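PDB 6EK4: PaxB, which probably serves as the B-type subunit of a two-component alpha-helical pore-forming toxin, acting together with an A-type partner as in YaxAB. Local coordinates for residues P15-I29 against E294-A308. Numbering follows the deposited sequence.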
loop_
_atom_site.group_PDB
_atom_site.type_symbol
_atom_site.label_atom_id
_atom_site.label_comp_id
_atom_site.label_asym_id
_atom_site.label_seq_id
_atom_site.Cartn_x
_atom_site.Cartn_y
_atom_site.Cartn_z
ATOM N N PRO A 15 3.852 -25.052 14.010
ATOM C CA PRO A 15 4.294 -23.799 13.386
ATOM C C PRO A 15 4.331 -22.621 14.361
ATOM O O PRO A 15 3.484 -22.532 15.249
ATOM C CB PRO A 15 3.233 -23.539 12.303
ATOM C CG PRO A 15 2.512 -24.829 12.120
ATOM C CD PRO A 15 2.579 -25.530 13.439
ATOM N N GLU A 16 5.307 -21.731 14.192
ATOM C CA GLU A 16 5.357 -20.485 14.956
ATOM C C GLU A 16 4.488 -19.455 14.241
ATOM O O GLU A 16 4.785 -19.067 13.110
ATOM C CB GLU A 16 6.799 -19.980 15.090
ATOM C CG GLU A 16 6.985 -18.804 16.049
ATOM C CD GLU A 16 6.921 -19.189 17.524
ATOM O OE1 GLU A 16 7.169 -18.305 18.373
ATOM O OE2 GLU A 16 6.629 -20.362 17.848
ATOM N N ILE A 17 3.416 -19.026 14.901
ATOM C CA ILE A 17 2.436 -18.123 14.302
ATOM C C ILE A 17 2.407 -16.795 15.055
ATOM O O ILE A 17 2.325 -16.770 16.283
ATOM C CB ILE A 17 1.018 -18.743 14.307
ATOM C CG1 ILE A 17 1.066 -20.181 13.777
ATOM C CG2 ILE A 17 0.059 -17.898 13.474
ATOM C CD1 ILE A 17 -0.280 -20.876 13.720
ATOM N N ASN A 18 2.483 -15.699 14.303
ATOM C CA ASN A 18 2.342 -14.355 14.851
ATOM C C ASN A 18 0.993 -13.780 14.418
ATOM O O ASN A 18 0.834 -13.334 13.280
ATOM C CB ASN A 18 3.496 -13.462 14.376
ATOM C CG ASN A 18 3.621 -12.175 15.177
ATOM O OD1 ASN A 18 2.642 -11.671 15.728
ATOM N ND2 ASN A 18 4.833 -11.636 15.242
ATOM N N VAL A 19 0.020 -13.806 15.326
ATOM C CA VAL A 19 -1.328 -13.306 15.031
ATOM C C VAL A 19 -1.407 -11.776 14.961
ATOM O O VAL A 19 -2.369 -11.231 14.417
ATOM C CB VAL A 19 -2.380 -13.838 16.035
ATOM C CG1 VAL A 19 -2.552 -15.341 15.872
ATOM C CG2 VAL A 19 -2.017 -13.482 17.473
ATOM N N LYS A 20 -0.407 -11.091 15.517
ATOM C CA LYS A 20 -0.305 -9.633 15.394
ATOM C C LYS A 20 0.017 -9.248 13.953
ATOM O O LYS A 20 -0.599 -8.342 13.395
ATOM C CB LYS A 20 0.764 -9.074 16.339
ATOM C CG LYS A 20 0.721 -7.560 16.492
ATOM C CD LYS A 20 1.863 -7.045 17.352
ATOM C CE LYS A 20 1.741 -5.550 17.592
ATOM N NZ LYS A 20 2.998 -4.959 18.131
ATOM N N THR A 21 0.985 -9.943 13.359
ATOM C CA THR A 21 1.326 -9.757 11.950
ATOM C C THR A 21 0.127 -10.068 11.047
ATOM O O THR A 21 -0.062 -9.424 10.011
ATOM C CB THR A 21 2.520 -10.649 11.549
ATOM O OG1 THR A 21 3.647 -10.335 12.375
ATOM C CG2 THR A 21 2.897 -10.443 10.087
ATOM N N LEU A 22 -0.677 -11.049 11.452
ATOM C CA LEU A 22 -1.891 -11.423 10.728
ATOM C C LEU A 22 -2.935 -10.311 10.826
ATOM O O LEU A 22 -3.455 -9.854 9.810
ATOM C CB LEU A 22 -2.463 -12.738 11.283
ATOM C CG LEU A 22 -3.410 -13.553 10.392
ATOM C CD1 LEU A 22 -3.681 -14.909 11.029
ATOM C CD2 LEU A 22 -4.719 -12.827 10.113
ATOM N N SER A 23 -3.228 -9.882 12.053
ATOM C CA SER A 23 -4.276 -8.888 12.303
ATOM C C SER A 23 -3.899 -7.481 11.835
ATOM O O SER A 23 -4.760 -6.731 11.372
ATOM C CB SER A 23 -4.643 -8.860 13.788
ATOM O OG SER A 23 -5.213 -10.094 14.191
ATOM N N GLN A 24 -2.623 -7.123 11.968
ATOM C CA GLN A 24 -2.135 -5.821 11.514
ATOM C C GLN A 24 -2.215 -5.709 9.991
ATOM O O GLN A 24 -2.504 -4.638 9.460
ATOM C CB GLN A 24 -0.695 -5.583 11.987
ATOM C CG GLN A 24 -0.131 -4.205 11.660
ATOM C CD GLN A 24 -0.874 -3.081 12.360
ATOM O OE1 GLN A 24 -0.990 -3.068 13.585
ATOM N NE2 GLN A 24 -1.378 -2.126 11.583
ATOM N N ALA A 25 -1.954 -6.815 9.298
ATOM C CA ALA A 25 -2.061 -6.855 7.840
ATOM C C ALA A 25 -3.507 -6.667 7.383
ATOM O O ALA A 25 -3.762 -5.996 6.383
ATOM C CB ALA A 25 -1.501 -8.161 7.302
ATOM N N VAL A 26 -4.444 -7.261 8.121
ATOM C CA VAL A 26 -5.874 -7.086 7.858
ATOM C C VAL A 26 -6.284 -5.631 8.107
ATOM O O VAL A 26 -7.075 -5.065 7.349
ATOM C CB VAL A 26 -6.729 -8.038 8.729
ATOM C CG1 VAL A 26 -8.214 -7.723 8.608
ATOM C CG2 VAL A 26 -6.472 -9.489 8.344
ATOM N N LYS A 27 -5.742 -5.039 9.169
ATOM C CA LYS A 27 -5.970 -3.628 9.493
ATOM C C LYS A 27 -5.432 -2.710 8.388
ATOM O O LYS A 27 -6.076 -1.727 8.021
ATOM C CB LYS A 27 -5.311 -3.291 10.840
ATOM C CG LYS A 27 -5.444 -1.846 11.304
ATOM C CD LYS A 27 -6.885 -1.476 11.616
ATOM C CE LYS A 27 -6.969 -0.135 12.329
ATOM N NZ LYS A 27 -8.363 0.202 12.727
ATOM N N ASN A 28 -4.256 -3.044 7.862
ATOM C CA ASN A 28 -3.627 -2.257 6.798
ATOM C C ASN A 28 -4.365 -2.355 5.465
ATOM O O ASN A 28 -4.391 -1.392 4.698
ATOM C CB ASN A 28 -2.165 -2.681 6.603
ATOM C CG ASN A 28 -1.291 -2.350 7.800
ATOM O OD1 ASN A 28 -1.605 -1.461 8.595
ATOM N ND2 ASN A 28 -0.182 -3.066 7.933
ATOM N N ILE A 29 -4.951 -3.519 5.187
ATOM C CA ILE A 29 -5.734 -3.711 3.965
ATOM C C ILE A 29 -6.999 -2.853 4.002
ATOM O O ILE A 29 -7.369 -2.251 2.994
ATOM C CB ILE A 29 -6.077 -5.202 3.732
ATOM C CG1 ILE A 29 -4.821 -5.961 3.288
ATOM C CG2 ILE A 29 -7.159 -5.357 2.672
ATOM C CD1 ILE A 29 -4.932 -7.468 3.386
ATOM N N GLU A 294 0.272 -7.090 1.689
ATOM C CA GLU A 294 -0.355 -7.282 2.999
ATOM C C GLU A 294 -1.179 -8.571 3.021
ATOM O O GLU A 294 -1.232 -9.261 4.041
ATOM C CB GLU A 294 -1.244 -6.088 3.364
ATOM C CG GLU A 294 -0.502 -4.766 3.543
ATOM C CD GLU A 294 0.338 -4.695 4.806
ATOM O OE1 GLU A 294 0.298 -5.636 5.628
ATOM O OE2 GLU A 294 1.049 -3.681 4.977
ATOM N N ARG A 295 -1.821 -8.889 1.897
ATOM C CA ARG A 295 -2.581 -10.133 1.769
ATOM C C ARG A 295 -1.665 -11.353 1.828
ATOM O O ARG A 295 -2.012 -12.365 2.431
ATOM C CB ARG A 295 -3.383 -10.153 0.465
ATOM C CG ARG A 295 -4.149 -11.450 0.243
ATOM C CD ARG A 295 -5.109 -11.363 -0.926
ATOM N NE ARG A 295 -4.419 -11.181 -2.201
ATOM C CZ ARG A 295 -5.007 -11.250 -3.394
ATOM N NH1 ARG A 295 -6.309 -11.504 -3.498
ATOM N NH2 ARG A 295 -4.285 -11.068 -4.495
ATOM N N THR A 296 -0.504 -11.255 1.186
ATOM C CA THR A 296 0.491 -12.324 1.224
ATOM C C THR A 296 0.992 -12.551 2.651
ATOM O O THR A 296 1.199 -13.692 3.064
ATOM C CB THR A 296 1.685 -12.012 0.298
ATOM O OG1 THR A 296 1.217 -11.844 -1.046
ATOM C CG2 THR A 296 2.716 -13.134 0.331
ATOM N N THR A 297 1.172 -11.464 3.401
ATOM C CA THR A 297 1.663 -11.542 4.777
ATOM C C THR A 297 0.674 -12.242 5.711
ATOM O O THR A 297 1.074 -13.089 6.510
ATOM C CB THR A 297 1.987 -10.141 5.338
ATOM O OG1 THR A 297 3.051 -9.556 4.578
ATOM C CG2 THR A 297 2.404 -10.213 6.803
ATOM N N LEU A 298 -0.607 -11.889 5.609
ATOM C CA LEU A 298 -1.633 -12.472 6.480
ATOM C C LEU A 298 -1.924 -13.933 6.126
ATOM O O LEU A 298 -2.199 -14.740 7.013
ATOM C CB LEU A 298 -2.922 -11.637 6.454
ATOM C CG LEU A 298 -3.876 -11.752 5.257
ATOM C CD1 LEU A 298 -4.928 -12.837 5.461
ATOM C CD2 LEU A 298 -4.558 -10.417 4.998
ATOM N N LEU A 299 -1.861 -14.264 4.838
ATOM C CA LEU A 299 -2.095 -15.638 4.371
ATOM C C LEU A 299 -1.018 -16.628 4.839
ATOM O O LEU A 299 -1.311 -17.805 5.058
ATOM C CB LEU A 299 -2.221 -15.677 2.842
ATOM C CG LEU A 299 -3.567 -15.212 2.276
ATOM C CD1 LEU A 299 -3.497 -15.080 0.761
ATOM C CD2 LEU A 299 -4.692 -16.156 2.683
ATOM N N LEU A 300 0.219 -16.152 4.976
ATOM C CA LEU A 300 1.300 -16.953 5.568
ATOM C C LEU A 300 0.958 -17.351 7.003
ATOM O O LEU A 300 1.148 -18.501 7.395
ATOM C CB LEU A 300 2.634 -16.188 5.543
ATOM C CG LEU A 300 3.595 -16.437 4.372
ATOM C CD1 LEU A 300 2.868 -16.630 3.046
ATOM C CD2 LEU A 300 4.600 -15.298 4.275
ATOM N N GLN A 301 0.452 -16.393 7.775
ATOM C CA GLN A 301 0.025 -16.645 9.151
ATOM C C GLN A 301 -1.268 -17.457 9.179
ATOM O O GLN A 301 -1.455 -18.301 10.055
ATOM C CB GLN A 301 -0.183 -15.327 9.901
ATOM C CG GLN A 301 1.048 -14.436 9.984
ATOM C CD GLN A 301 2.198 -15.072 10.741
ATOM O OE1 GLN A 301 1.993 -15.903 11.627
ATOM N NE2 GLN A 301 3.417 -14.675 10.401
ATOM N N ALA A 302 -2.152 -17.197 8.218
ATOM C CA ALA A 302 -3.432 -17.903 8.121
ATOM C C ALA A 302 -3.244 -19.372 7.751
ATOM O O ALA A 302 -3.938 -20.244 8.277
ATOM C CB ALA A 302 -4.336 -17.223 7.105
ATOM N N ALA A 303 -2.312 -19.636 6.837
ATOM C CA ALA A 303 -2.017 -21.002 6.406
ATOM C C ALA A 303 -1.421 -21.836 7.541
ATOM O O ALA A 303 -1.659 -23.044 7.617
ATOM C CB ALA A 303 -1.077 -20.988 5.211
ATOM N N LYS A 304 -0.654 -21.190 8.417
ATOM C CA LYS A 304 -0.051 -21.869 9.564
ATOM C C LYS A 304 -1.088 -22.263 10.622
ATOM O O LYS A 304 -0.894 -23.242 11.343
ATOM C CB LYS A 304 1.047 -21.004 10.191
ATOM C CG LYS A 304 2.305 -20.894 9.343
ATOM C CD LYS A 304 3.291 -19.894 9.928
ATOM C CE LYS A 304 4.501 -19.705 9.026
ATOM N NZ LYS A 304 5.518 -18.801 9.631
ATOM N N LEU A 305 -2.178 -21.502 10.717
ATOM C CA LEU A 305 -3.291 -21.854 11.604
ATOM C C LEU A 305 -4.013 -23.100 11.094
ATOM O O LEU A 305 -4.297 -24.018 11.862
ATOM C CB LEU A 305 -4.281 -20.691 11.729
ATOM C CG LEU A 305 -3.794 -19.457 12.494
ATOM C CD1 LEU A 305 -4.681 -18.259 12.194
ATOM C CD2 LEU A 305 -3.749 -19.725 13.991
ATOM N N GLU A 306 -4.303 -23.122 9.794
ATOM C CA GLU A 306 -4.893 -24.294 9.142
ATOM C C GLU A 306 -3.994 -25.520 9.321
ATOM O O GLU A 306 -4.473 -26.614 9.630
ATOM C CB GLU A 306 -5.101 -24.023 7.648
ATOM C CG GLU A 306 -5.857 -25.117 6.903
ATOM C CD GLU A 306 -5.815 -24.949 5.393
ATOM O OE1 GLU A 306 -5.392 -23.876 4.909
ATOM O OE2 GLU A 306 -6.210 -25.900 4.684
ATOM N N GLN A 307 -2.694 -25.325 9.118
ATOM C CA GLN A 307 -1.709 -26.394 9.270
ATOM C C GLN A 307 -1.672 -26.911 10.706
ATOM O O GLN A 307 -1.644 -28.120 10.932
ATOM C CB GLN A 307 -0.319 -25.896 8.851
ATOM C CG GLN A 307 0.752 -26.975 8.795
ATOM C CD GLN A 307 2.109 -26.438 8.375
ATOM O OE1 GLN A 307 2.207 -25.387 7.739
ATOM N NE2 GLN A 307 3.167 -27.160 8.729
ATOM N N ALA A 308 -1.678 -25.989 11.667
ATOM C CA ALA A 308 -1.646 -26.342 13.087
ATOM C C ALA A 308 -2.812 -27.247 13.485
ATOM O O ALA A 308 -2.613 -28.252 14.168
ATOM C CB ALA A 308 -1.642 -25.084 13.944
#
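Leu22 and Leu298 define the apolar seam between helix 19-29 and helix 294-308, whose axes approach to 8.2 Å with their N-to-C directions 144° apart, antiparallel but clearly inclined. The packing is knobs-into-holes in both directions: Leu22 sits among Leu298, Gln301, Ala302 and Leu305, and Leu298 among Leu22, Ala25, Val26 and Ile29. Leu22 meets Leu305 tip to tip, CD1 to CD1 at 3.7 Å. Leu298 CD2 reaches Ile29 CD1 and Val26 CG2, the Val26 side chain crossing it at about a right angle.

Ahead of the helix, Ile17 lays CD1 against Leu305 CD2 (3.7 Å), while Pro15 CB rests on Lys304 CB (4.0 Å).

Two polar groups lie along one edge of the seam, one toward each end. Asn18 N donates to Gln301 OE1 at 2.7 Å, from 45° above the carbonyl plane; Asn18 is also the N-cap, its OD1 accepting weakly from Lys20 N and Thr21 N. Farther along, Asn28 ND2 makes two weak bonds to Glu294, amide and carboxylate planes 70° apart, and Gln24 NE2 donates to Asn28 OD1.

The chemistry implies a mixed join: a leucine core, polar side chains packing through aliphatic parts (Gln301 CB on Leu22 CD1, Glu294 CB on Ile29 CG1), little added by Asn28-Glu294, and Gln301 tying the N-terminal helix start to helix 247-321.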